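Local coordinates for putative fimbrial associated sortase-like protein (Corynebacterium diphtheriae, PDB 5K9A) that probably acts as a class C (pilus-assembling) sortase, a cysteine transpeptidase that cross-links pilin subunits through an acyl-thioester intermediate, at residues 121-126 / 185-190. Residues are numbered along the deposited sequence; the frame is centred on the assembly and turned at random. Where two conformers were deposited one is given.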
loop_
_atom_site.group_PDB
_atom_site.type_symbol
_atom_site.label_atom_id
_atom_site.label_comp_id
_atom_site.label_asym_id
_atom_site.label_seq_id
_atom_site.Cartn_x
_atom_site.Cartn_y
_atom_site.Cartn_z
ATOM N N HIS A 121 -5.919 2.964 -25.944
ATOM C CA HIS A 121 -5.995 4.396 -25.615
ATOM C C HIS A 121 -6.468 4.639 -24.187
ATOM O O HIS A 121 -7.571 5.121 -23.962
ATOM C CB HIS A 121 -6.881 5.128 -26.639
ATOM C CG HIS A 121 -6.681 6.608 -26.676
ATOM N ND1 HIS A 121 -7.045 7.381 -27.760
ATOM C CD2 HIS A 121 -6.153 7.468 -25.771
ATOM C CE1 HIS A 121 -6.734 8.643 -27.527
ATOM N NE2 HIS A 121 -6.216 8.732 -26.318
ATOM N N PRO A 122 -5.625 4.331 -23.217
ATOM C CA PRO A 122 -5.934 4.674 -21.838
ATOM C C PRO A 122 -6.170 6.151 -21.669
ATOM O O PRO A 122 -5.499 6.965 -22.298
ATOM C CB PRO A 122 -4.654 4.297 -21.067
ATOM C CG PRO A 122 -3.882 3.408 -22.007
ATOM C CD PRO A 122 -4.292 3.727 -23.384
ATOM N N VAL A 123 -7.117 6.473 -20.827
ATOM C CA VAL A 123 -7.378 7.860 -20.437
ATOM C C VAL A 123 -7.154 8.009 -18.924
ATOM O O VAL A 123 -7.780 7.306 -18.139
ATOM C CB VAL A 123 -8.801 8.175 -20.760
ATOM C CG1 VAL A 123 -9.090 9.619 -20.371
ATOM C CG2 VAL A 123 -9.037 7.975 -22.278
ATOM N N ILE A 124 -6.216 8.857 -18.551
ATOM C CA ILE A 124 -5.804 9.041 -17.184
ATOM C C ILE A 124 -6.334 10.438 -16.760
ATOM O O ILE A 124 -6.077 11.469 -17.437
ATOM C CB ILE A 124 -4.264 9.059 -17.082
ATOM C CG1 ILE A 124 -3.609 7.797 -17.682
ATOM C CG2 ILE A 124 -3.833 9.292 -15.662
ATOM C CD1 ILE A 124 -4.230 6.560 -17.165
ATOM N N THR A 125 -7.078 10.447 -15.686
ATOM C CA THR A 125 -7.871 11.575 -15.221
ATOM C C THR A 125 -7.299 12.204 -13.989
ATOM O O THR A 125 -6.926 11.492 -13.026
ATOM C CB THR A 125 -9.226 11.028 -14.825
ATOM O OG1 THR A 125 -9.801 10.434 -16.004
ATOM C CG2 THR A 125 -10.121 12.089 -14.323
ATOM N N GLY A 126 -7.183 13.524 -13.975
ATOM C CA GLY A 126 -6.812 14.224 -12.725
ATOM C C GLY A 126 -7.548 15.526 -12.566
ATOM O O GLY A 126 -7.905 16.190 -13.542
ATOM N N THR A 185 -4.175 9.447 -23.330
ATOM C CA THR A 185 -4.609 10.827 -23.125
ATOM C C THR A 185 -4.699 11.119 -21.644
ATOM O O THR A 185 -5.209 10.301 -20.867
ATOM C CB THR A 185 -5.965 11.135 -23.861
ATOM O OG1 THR A 185 -5.779 11.286 -25.291
ATOM C CG2 THR A 185 -6.564 12.434 -23.397
ATOM N N LEU A 186 -4.175 12.279 -21.272
ATOM C CA LEU A 186 -4.373 12.879 -19.966
ATOM C C LEU A 186 -5.469 13.911 -20.019
ATOM O O LEU A 186 -5.400 14.845 -20.806
ATOM C CB LEU A 186 -3.095 13.525 -19.469
ATOM C CG LEU A 186 -1.805 12.684 -19.688
ATOM C CD1 LEU A 186 -0.614 13.430 -19.093
ATOM C CD2 LEU A 186 -1.911 11.320 -19.089
ATOM N N ILE A 187 -6.442 13.803 -19.122
ATOM C CA ILE A 187 -7.591 14.681 -19.109
ATOM C C ILE A 187 -7.766 15.400 -17.764
ATOM O O ILE A 187 -7.610 14.808 -16.664
ATOM C CB ILE A 187 -8.845 13.910 -19.554
ATOM C CG1 ILE A 187 -10.044 14.817 -19.638
ATOM C CG2 ILE A 187 -9.229 12.805 -18.593
ATOM C CD1 ILE A 187 -11.286 14.120 -20.184
ATOM N N THR A 188 -8.041 16.700 -17.825
ATOM C CA THR A 188 -8.437 17.435 -16.652
ATOM C C THR A 188 -9.519 18.438 -17.046
ATOM O O THR A 188 -9.865 18.556 -18.217
ATOM C CB THR A 188 -7.234 18.143 -16.004
ATOM O OG1 THR A 188 -7.619 18.610 -14.688
ATOM C CG2 THR A 188 -6.741 19.318 -16.824
ATOM N N CYS A 189 -10.094 19.136 -16.078
ATOM C CA CYS A 189 -11.128 20.115 -16.384
ATOM C C CYS A 189 -10.568 21.518 -16.475
ATOM O O CYS A 189 -9.523 21.837 -15.889
ATOM C CB CYS A 189 -12.252 20.138 -15.379
ATOM S SG CYS A 189 -13.091 18.577 -15.210
ATOM N N THR A 190 -11.288 22.341 -17.227
ATOM C CA THR A 190 -10.865 23.699 -17.464
ATOM C C THR A 190 -12.079 24.558 -17.810
ATOM O O THR A 190 -13.108 24.045 -18.227
ATOM C CB THR A 190 -9.796 23.656 -18.617
ATOM O OG1 THR A 190 -9.142 24.885 -18.704
ATOM C CG2 THR A 190 -10.421 23.398 -19.996
#
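Thr185 meets 121-126 through both backbone and side chain. Its N-H bonds to Pro122 O (3.0 Å), its carbonyl accepts Ile124 N, and its hydroxyl OG1 is hydrogen-bonded to His121 NE2 (2.8 Å) near the plane of the imidazole, either group being able to donate. With His121 CG anti to the backbone N (chi1 -161°), the NE2 edge of the ring is swung onto Thr185 OG1, the two side chains crossing at a slant. Further on, Ile187 N reaches Ile124 O (2.9 Å) and Gly126 N reaches Ile187 O, so four nearly straight bonds join the two backbones in parallel register. On the face carrying Val123, Thr125, Thr185 and Ile187, the branch methyl CG2 of Ile187 touches both Val123 CG1 (3.7 Å), met at a slant, and Thr125 OG1 (3.6 Å), with the side chains side by side. That hydroxyl is buried and has no hydrogen-bond partner. On the other face Leu186 lies beside Ile124, pointing the same way, and its CD2 packs on Ile124 CB at 3.8 Å. These are two neighbouring strands of the sortase beta-barrel; Cys189, the predicted acyl-thioester nucleophile, follows at the end of this pairing, while His127, the predicted proton donor/acceptor, comes directly after Gly126. One residue before each of these, Thr188 and Gly126 are joined side chain to backbone: chi1 of -167° places OG1 beside the carbonyl carbon of Thr188, and the hydroxyl donates to Gly126 O over 2.7 Å, approaching 32° from the carbonyl plane. Ser128 OG then bonds both Thr188 OG1 and Cys189 O, tying the segment after His127 to the cysteine strand. ND1, the other ring nitrogen of His121, bonds Ala176 O, so both nitrogens are held and the ring's rotation is limited. The outer edges of the pair are bonded in turn to 105-107, through Thr125 and Gly106, and to 197-206, through Leu186 and Val201.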